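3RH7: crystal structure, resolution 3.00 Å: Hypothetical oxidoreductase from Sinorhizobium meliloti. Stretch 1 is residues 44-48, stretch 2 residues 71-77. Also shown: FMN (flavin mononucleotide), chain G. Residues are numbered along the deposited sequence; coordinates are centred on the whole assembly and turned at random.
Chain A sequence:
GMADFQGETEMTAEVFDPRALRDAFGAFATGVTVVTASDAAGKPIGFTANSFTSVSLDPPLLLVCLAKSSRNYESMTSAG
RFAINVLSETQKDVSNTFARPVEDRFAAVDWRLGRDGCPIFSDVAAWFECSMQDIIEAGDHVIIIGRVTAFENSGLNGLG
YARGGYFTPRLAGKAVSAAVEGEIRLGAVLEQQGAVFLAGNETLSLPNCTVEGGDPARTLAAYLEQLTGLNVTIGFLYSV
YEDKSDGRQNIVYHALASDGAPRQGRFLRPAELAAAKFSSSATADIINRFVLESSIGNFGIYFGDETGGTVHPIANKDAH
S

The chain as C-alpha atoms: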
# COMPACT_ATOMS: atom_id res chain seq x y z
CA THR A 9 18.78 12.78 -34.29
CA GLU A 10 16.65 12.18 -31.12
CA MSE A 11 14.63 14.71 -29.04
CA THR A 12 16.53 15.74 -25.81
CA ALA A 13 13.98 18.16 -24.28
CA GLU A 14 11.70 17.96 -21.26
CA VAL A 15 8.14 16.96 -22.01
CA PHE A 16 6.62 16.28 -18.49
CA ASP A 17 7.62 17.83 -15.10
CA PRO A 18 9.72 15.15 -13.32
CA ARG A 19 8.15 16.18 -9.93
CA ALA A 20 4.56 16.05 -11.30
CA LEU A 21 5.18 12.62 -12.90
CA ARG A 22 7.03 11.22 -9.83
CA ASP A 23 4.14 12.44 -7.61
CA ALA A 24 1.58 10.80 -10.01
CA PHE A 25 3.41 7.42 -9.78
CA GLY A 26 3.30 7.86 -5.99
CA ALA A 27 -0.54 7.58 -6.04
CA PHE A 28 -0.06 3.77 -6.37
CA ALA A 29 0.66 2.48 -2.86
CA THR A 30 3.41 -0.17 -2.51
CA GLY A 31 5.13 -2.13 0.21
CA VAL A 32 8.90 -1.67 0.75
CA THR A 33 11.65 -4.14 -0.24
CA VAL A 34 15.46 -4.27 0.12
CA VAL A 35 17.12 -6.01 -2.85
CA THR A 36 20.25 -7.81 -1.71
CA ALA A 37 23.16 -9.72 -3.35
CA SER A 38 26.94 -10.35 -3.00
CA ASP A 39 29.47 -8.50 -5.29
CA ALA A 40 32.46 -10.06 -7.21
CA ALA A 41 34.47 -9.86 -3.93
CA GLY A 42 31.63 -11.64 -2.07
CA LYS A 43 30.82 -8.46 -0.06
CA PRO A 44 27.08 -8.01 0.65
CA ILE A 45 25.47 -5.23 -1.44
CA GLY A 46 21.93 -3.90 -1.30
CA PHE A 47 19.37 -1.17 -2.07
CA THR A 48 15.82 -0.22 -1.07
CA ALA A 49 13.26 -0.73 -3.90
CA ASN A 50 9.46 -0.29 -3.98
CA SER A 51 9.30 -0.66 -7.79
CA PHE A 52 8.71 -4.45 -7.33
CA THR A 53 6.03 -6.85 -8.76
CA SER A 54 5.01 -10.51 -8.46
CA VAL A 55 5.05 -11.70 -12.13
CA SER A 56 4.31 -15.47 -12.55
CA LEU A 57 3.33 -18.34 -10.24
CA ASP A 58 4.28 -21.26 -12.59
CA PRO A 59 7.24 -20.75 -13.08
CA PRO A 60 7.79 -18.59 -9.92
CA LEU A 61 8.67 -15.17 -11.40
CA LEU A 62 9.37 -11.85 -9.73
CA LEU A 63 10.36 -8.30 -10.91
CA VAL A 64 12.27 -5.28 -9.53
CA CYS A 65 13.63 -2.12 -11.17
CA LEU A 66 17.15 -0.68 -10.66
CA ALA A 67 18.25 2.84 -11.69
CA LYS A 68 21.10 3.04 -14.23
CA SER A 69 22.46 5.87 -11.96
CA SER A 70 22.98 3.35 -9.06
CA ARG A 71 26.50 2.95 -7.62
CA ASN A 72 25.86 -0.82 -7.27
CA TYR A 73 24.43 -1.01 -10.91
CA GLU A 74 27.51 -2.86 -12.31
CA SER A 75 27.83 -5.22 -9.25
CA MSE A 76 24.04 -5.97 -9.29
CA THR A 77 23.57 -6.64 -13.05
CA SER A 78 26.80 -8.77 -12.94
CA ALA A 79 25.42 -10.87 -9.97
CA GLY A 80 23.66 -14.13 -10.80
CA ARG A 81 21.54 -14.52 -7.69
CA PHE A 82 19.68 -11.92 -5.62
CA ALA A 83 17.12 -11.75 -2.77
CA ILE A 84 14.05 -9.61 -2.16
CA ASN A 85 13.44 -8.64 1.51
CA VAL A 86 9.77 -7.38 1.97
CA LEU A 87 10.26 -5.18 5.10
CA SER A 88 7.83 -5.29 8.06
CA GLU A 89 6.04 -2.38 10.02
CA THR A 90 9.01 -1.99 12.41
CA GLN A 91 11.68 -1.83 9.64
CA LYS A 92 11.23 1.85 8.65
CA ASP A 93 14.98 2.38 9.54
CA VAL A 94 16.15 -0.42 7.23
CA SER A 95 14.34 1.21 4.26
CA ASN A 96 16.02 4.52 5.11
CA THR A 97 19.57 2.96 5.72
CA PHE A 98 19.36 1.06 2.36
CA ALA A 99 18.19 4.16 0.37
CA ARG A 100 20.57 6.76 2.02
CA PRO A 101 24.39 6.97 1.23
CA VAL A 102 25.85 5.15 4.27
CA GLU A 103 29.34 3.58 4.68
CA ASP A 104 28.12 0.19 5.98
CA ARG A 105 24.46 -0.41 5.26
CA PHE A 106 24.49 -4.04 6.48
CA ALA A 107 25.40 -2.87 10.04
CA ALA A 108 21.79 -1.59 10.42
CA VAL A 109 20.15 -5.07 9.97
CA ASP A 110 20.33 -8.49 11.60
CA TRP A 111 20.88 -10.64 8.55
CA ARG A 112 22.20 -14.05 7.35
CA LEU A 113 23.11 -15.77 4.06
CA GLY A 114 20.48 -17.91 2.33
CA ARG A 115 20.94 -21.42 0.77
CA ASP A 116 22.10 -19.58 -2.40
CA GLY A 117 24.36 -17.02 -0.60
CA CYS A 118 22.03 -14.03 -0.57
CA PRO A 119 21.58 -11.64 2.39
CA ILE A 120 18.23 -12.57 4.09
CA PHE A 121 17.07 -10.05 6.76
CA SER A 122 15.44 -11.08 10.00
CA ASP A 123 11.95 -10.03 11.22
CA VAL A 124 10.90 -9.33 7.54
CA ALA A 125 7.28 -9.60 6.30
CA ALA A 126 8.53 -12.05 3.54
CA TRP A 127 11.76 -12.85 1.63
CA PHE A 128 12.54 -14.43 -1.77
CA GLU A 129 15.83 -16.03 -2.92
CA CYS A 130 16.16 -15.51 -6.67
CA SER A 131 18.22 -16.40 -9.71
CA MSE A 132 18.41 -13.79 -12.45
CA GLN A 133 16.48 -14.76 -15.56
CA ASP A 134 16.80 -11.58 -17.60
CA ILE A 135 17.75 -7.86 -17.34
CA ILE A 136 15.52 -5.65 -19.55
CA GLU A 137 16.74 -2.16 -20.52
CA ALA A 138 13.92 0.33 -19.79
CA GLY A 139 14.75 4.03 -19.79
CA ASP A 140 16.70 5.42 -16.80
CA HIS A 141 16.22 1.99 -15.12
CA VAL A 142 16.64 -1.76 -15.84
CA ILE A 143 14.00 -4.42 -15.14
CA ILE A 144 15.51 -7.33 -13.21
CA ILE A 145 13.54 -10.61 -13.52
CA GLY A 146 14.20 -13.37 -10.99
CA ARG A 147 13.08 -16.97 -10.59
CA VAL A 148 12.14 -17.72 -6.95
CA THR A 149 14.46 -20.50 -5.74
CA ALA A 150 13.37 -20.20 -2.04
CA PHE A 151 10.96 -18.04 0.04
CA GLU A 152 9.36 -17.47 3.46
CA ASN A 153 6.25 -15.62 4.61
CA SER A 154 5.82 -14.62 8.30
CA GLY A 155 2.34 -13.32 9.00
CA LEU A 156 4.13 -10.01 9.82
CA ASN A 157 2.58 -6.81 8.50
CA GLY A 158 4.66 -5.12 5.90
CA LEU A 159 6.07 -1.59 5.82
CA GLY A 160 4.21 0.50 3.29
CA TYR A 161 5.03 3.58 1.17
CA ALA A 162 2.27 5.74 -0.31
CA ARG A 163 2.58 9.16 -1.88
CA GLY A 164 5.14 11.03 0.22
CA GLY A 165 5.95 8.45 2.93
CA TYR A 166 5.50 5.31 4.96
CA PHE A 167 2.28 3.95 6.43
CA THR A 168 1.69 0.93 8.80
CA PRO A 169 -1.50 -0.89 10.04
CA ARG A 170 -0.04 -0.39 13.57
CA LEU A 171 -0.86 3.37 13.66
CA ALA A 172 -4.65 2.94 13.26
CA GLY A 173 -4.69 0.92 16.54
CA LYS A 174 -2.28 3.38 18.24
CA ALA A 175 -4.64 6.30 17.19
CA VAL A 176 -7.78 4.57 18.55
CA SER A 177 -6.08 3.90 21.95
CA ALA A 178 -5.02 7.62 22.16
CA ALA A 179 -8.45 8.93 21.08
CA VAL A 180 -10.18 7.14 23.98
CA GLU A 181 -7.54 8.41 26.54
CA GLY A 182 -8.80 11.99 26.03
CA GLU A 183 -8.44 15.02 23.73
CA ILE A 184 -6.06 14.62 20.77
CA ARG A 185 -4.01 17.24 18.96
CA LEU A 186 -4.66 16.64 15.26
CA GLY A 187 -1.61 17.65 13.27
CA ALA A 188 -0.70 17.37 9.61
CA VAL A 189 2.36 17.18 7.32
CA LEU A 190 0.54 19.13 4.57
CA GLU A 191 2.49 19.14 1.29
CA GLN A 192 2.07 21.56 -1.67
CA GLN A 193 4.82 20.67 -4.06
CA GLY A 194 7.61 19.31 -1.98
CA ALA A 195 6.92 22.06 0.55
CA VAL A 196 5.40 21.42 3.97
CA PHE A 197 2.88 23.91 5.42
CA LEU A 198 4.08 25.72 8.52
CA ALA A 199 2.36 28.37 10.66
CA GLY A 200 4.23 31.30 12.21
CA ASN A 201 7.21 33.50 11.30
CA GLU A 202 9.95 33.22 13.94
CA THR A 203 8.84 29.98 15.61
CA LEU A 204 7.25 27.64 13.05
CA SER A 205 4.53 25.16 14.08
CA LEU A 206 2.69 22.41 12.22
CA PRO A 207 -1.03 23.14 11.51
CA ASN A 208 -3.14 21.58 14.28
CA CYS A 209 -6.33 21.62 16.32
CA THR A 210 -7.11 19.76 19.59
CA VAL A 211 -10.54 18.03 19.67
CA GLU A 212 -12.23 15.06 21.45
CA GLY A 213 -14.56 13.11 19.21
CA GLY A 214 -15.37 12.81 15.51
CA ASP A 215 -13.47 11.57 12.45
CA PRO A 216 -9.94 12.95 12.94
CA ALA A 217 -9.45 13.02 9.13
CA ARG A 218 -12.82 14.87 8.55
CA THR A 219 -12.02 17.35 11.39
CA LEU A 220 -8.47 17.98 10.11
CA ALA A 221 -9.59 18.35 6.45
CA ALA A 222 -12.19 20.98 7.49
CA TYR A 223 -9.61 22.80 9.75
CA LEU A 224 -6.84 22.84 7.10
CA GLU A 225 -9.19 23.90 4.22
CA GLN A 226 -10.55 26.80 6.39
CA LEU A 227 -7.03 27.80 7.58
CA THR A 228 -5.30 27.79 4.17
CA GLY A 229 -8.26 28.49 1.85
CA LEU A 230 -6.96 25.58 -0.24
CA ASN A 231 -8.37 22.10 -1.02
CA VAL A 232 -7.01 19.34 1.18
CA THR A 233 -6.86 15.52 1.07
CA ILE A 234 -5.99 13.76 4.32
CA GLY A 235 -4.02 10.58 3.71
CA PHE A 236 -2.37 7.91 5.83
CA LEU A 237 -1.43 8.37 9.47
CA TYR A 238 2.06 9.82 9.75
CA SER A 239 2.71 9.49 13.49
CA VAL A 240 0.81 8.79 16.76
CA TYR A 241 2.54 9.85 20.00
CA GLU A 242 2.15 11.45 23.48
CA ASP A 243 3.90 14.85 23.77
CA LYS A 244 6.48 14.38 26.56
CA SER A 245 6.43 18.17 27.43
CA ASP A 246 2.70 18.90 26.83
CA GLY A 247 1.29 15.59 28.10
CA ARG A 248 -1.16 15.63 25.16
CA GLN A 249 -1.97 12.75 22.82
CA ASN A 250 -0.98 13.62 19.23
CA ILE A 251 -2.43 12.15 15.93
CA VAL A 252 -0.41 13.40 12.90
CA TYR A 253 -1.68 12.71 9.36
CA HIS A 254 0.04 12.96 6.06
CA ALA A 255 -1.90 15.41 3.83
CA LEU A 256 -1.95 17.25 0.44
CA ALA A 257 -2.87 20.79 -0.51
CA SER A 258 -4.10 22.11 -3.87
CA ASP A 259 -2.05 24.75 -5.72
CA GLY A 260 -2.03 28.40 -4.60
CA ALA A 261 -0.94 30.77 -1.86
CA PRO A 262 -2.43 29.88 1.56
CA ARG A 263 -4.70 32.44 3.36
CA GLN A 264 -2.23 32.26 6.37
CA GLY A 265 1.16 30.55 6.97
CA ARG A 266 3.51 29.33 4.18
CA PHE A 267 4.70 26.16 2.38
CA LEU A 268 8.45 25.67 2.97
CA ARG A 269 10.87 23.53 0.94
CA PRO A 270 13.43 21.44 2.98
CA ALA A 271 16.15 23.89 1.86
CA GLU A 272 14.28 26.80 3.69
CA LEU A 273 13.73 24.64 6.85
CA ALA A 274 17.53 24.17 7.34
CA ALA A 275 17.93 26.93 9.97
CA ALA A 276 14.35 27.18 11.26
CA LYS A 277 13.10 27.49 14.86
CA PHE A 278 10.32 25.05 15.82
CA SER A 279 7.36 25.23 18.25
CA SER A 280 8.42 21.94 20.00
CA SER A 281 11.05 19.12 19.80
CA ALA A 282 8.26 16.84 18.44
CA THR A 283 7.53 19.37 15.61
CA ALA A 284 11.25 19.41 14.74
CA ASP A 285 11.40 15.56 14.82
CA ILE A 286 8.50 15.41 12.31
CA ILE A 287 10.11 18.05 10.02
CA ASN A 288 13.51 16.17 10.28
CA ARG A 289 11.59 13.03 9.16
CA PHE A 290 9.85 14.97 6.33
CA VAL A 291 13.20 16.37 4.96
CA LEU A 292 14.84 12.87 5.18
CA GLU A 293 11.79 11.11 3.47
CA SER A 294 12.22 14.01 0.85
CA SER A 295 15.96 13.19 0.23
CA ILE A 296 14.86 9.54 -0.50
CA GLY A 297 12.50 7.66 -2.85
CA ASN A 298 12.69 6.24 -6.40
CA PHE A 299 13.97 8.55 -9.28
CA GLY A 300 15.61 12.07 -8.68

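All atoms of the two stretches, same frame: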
# COMPACT_ATOMS: atom_id res chain seq x y z
N PRO A 44 28.52 -8.25 0.83
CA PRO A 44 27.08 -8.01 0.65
C PRO A 44 26.79 -6.58 0.17
O PRO A 44 27.33 -5.61 0.70
CB PRO A 44 26.50 -8.28 2.05
CG PRO A 44 27.60 -8.08 2.96
CD PRO A 44 28.85 -8.48 2.25
N ILE A 45 25.95 -6.49 -0.85
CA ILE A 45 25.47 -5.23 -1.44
C ILE A 45 23.94 -5.23 -1.40
O ILE A 45 23.31 -6.29 -1.43
CB ILE A 45 26.01 -4.96 -2.86
CG1 ILE A 45 25.77 -6.14 -3.82
CG2 ILE A 45 27.48 -4.56 -2.79
CD1 ILE A 45 25.45 -5.74 -5.18
N GLY A 46 23.37 -4.04 -1.34
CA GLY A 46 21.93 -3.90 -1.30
C GLY A 46 21.44 -2.52 -1.65
O GLY A 46 22.23 -1.58 -1.82
N PHE A 47 20.10 -2.40 -1.78
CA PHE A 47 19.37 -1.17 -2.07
C PHE A 47 17.88 -1.33 -1.80
O PHE A 47 17.31 -2.38 -2.07
CB PHE A 47 19.61 -0.68 -3.50
CG PHE A 47 18.98 -1.48 -4.62
CD1 PHE A 47 19.59 -2.63 -5.11
CD2 PHE A 47 17.84 -1.02 -5.26
CE1 PHE A 47 19.04 -3.33 -6.18
CE2 PHE A 47 17.27 -1.74 -6.31
CZ PHE A 47 17.88 -2.89 -6.77
N THR A 48 17.26 -0.27 -1.30
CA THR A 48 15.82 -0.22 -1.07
C THR A 48 15.11 -0.04 -2.41
O THR A 48 15.50 0.83 -3.18
CB THR A 48 15.48 0.90 -0.08
OG1 THR A 48 16.09 0.60 1.17
CG2 THR A 48 14.01 1.04 0.15
N ARG A 71 25.08 3.21 -7.86
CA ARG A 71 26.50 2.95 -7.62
C ARG A 71 26.76 1.46 -7.77
O ARG A 71 27.74 1.05 -8.40
CB ARG A 71 26.90 3.45 -6.23
N ASN A 72 25.83 0.64 -7.25
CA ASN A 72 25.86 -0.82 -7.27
C ASN A 72 25.40 -1.41 -8.62
O ASN A 72 25.46 -2.64 -8.75
CB ASN A 72 24.95 -1.36 -6.14
CG ASN A 72 25.43 -1.10 -4.73
OD1 ASN A 72 26.65 -1.00 -4.46
ND2 ASN A 72 24.49 -1.05 -3.79
N TYR A 73 24.95 -0.57 -9.60
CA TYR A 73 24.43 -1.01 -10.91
C TYR A 73 25.29 -2.10 -11.58
O TYR A 73 24.74 -3.12 -11.99
CB TYR A 73 24.25 0.17 -11.89
CG TYR A 73 23.76 -0.26 -13.27
CD1 TYR A 73 22.40 -0.40 -13.53
CD2 TYR A 73 24.65 -0.55 -14.29
CE1 TYR A 73 21.94 -0.83 -14.78
CE2 TYR A 73 24.21 -0.99 -15.53
CZ TYR A 73 22.86 -1.12 -15.77
OH TYR A 73 22.43 -1.53 -17.02
N GLU A 74 26.60 -1.88 -11.69
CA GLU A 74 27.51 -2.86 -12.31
C GLU A 74 27.55 -4.16 -11.49
O GLU A 74 27.33 -5.22 -12.07
CB GLU A 74 28.92 -2.27 -12.48
N SER A 75 27.78 -4.07 -10.16
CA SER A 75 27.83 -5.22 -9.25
C SER A 75 26.54 -6.06 -9.30
O SER A 75 26.60 -7.29 -9.42
CB SER A 75 28.08 -4.76 -7.81
OG SER A 75 29.46 -4.57 -7.54
N MSE A 76 25.38 -5.38 -9.27
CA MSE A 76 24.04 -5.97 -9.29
C MSE A 76 23.76 -6.73 -10.58
O MSE A 76 23.45 -7.91 -10.52
CB MSE A 76 23.00 -4.87 -9.11
CG MSE A 76 21.66 -5.40 -8.63
SE MSE A 76 21.79 -6.27 -6.90
CE MSE A 76 20.51 -7.53 -7.12
N THR A 77 23.83 -6.04 -11.74
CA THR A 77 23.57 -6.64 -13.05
C THR A 77 24.53 -7.83 -13.31
O THR A 77 24.11 -8.84 -13.89
CB THR A 77 23.65 -5.59 -14.15
OG1 THR A 77 24.84 -4.81 -13.99
CG2 THR A 77 22.45 -4.68 -14.17
N1 FMN G . 16.12 2.89 -6.38
C2 FMN G . 16.05 2.10 -7.52
O2 FMN G . 17.03 2.04 -8.28
N3 FMN G . 14.90 1.35 -7.74
C4 FMN G . 13.73 1.34 -6.96
O4 FMN G . 12.73 0.65 -7.17
C4A FMN G . 13.80 2.26 -5.74
N5 FMN G . 12.76 2.33 -4.92
C5A FMN G . 12.86 3.11 -3.74
C6 FMN G . 11.70 3.11 -2.89
C7 FMN G . 11.69 3.80 -1.64
C7M FMN G . 10.47 3.77 -0.77
C8 FMN G . 12.86 4.51 -1.27
C8M FMN G . 12.88 5.24 0.01
C9 FMN G . 14.03 4.54 -2.11
C9A FMN G . 14.08 3.86 -3.38
N10 FMN G . 15.24 3.82 -4.28
C10 FMN G . 15.13 3.03 -5.48
C1' FMN G . 16.50 4.59 -3.94
C2' FMN G . 17.73 3.61 -3.68
O2' FMN G . 17.60 2.68 -2.60
C3' FMN G . 19.18 4.15 -3.56
O3' FMN G . 19.29 5.56 -3.25
C4' FMN G . 20.17 3.65 -4.67
O4' FMN G . 19.61 3.38 -6.00
C5' FMN G . 20.91 2.45 -4.13
O5' FMN G . 22.11 3.02 -3.61
P FMN G . 23.46 2.89 -4.53
O1P FMN G . 23.22 1.42 -5.10
O2P FMN G . 24.72 3.02 -3.59
O3P FMN G . 23.61 4.06 -5.53

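Strand 44-48 meets the start of helix 73-77 in a small contact that buries 285 Å² in all, counting both sides. The two axes run at 106° to each other and come no closer than 9.5 Å, so the elements cross rather than lie along one another, and the space between them is filled mainly by side chains. Ile 45, Asn 72 and Met 76 cover the most surface.

Ile 45 has the largest area covered of any residue in the contact. Its CA-to-CB bond points toward the helix, and the residue is buried. Its CD1 atom lies 3.8 Å from CB of Ser 75 and 4.1 Å from SE of Met 76, and thus touches two successive residues of the first helical turn. Its CG2 atom lies 4.0 Å from OD1 of Asn 72. A branched aliphatic side chain suits this place because it offers methyl groups in more than one direction: here CD1 reaches the helix while CG2 approaches the residue just before it. The chi1 angle is in the p well, but chi2, at 144°, falls between wells. Ser 75, small and partly exposed, contributes its CB to the packing.

Asn 72 stands just ahead of the helix, and the distance from Asn 72 CA to Ile 45 CA, 7.3 Å, is the shortest between CA atoms across the stretches. With chi1 in the m well, its amide is directed to the strand, where ND2 comes within 3.0 Å of O of Gly 46. The same ND2 atom is 3.1 Å from O1P of FMN, so a short polar side chain here lies between the strand backbone and the cofactor's phosphate. The backbone joins in as well: Asn 72 N makes a weak hydrogen bond of 3.5 Å to FMN O1P, while Arg 71 N donates a nearly straight one of 2.9 Å to FMN O3P. On its carbonyl side, Asn 72 O accepts a 2.8 Å hydrogen bond from N of Met 76. Gly 46 has no side chain, and its carbonyl provides the strand's closest approach to Asn 72.

Met 76, present as selenomethionine, is the apolar partner on the helix. Its CA-to-CB bond points sideways, yet the long, flexible side chain brings SE to the strand, 4.1 Å from CD1 of Ile 45 and likewise 4.1 Å from CE1 of Phe 47. One large, polarizable atom thereby bridges two strand residues whose CA-to-CB bonds both point toward the other stretch, as expected for alternate positions on a strand. SE sits 5.4 Å from the centroid of the Phe 47 ring and 86° off its normal, which places it almost in the ring plane, at the edge. FMN N3 also lies near that plane at the ring edge, and CB of Phe 47 is 3.4 Å from FMN C5'. Phe 47 therefore packs against both the helix and the flavin cofactor.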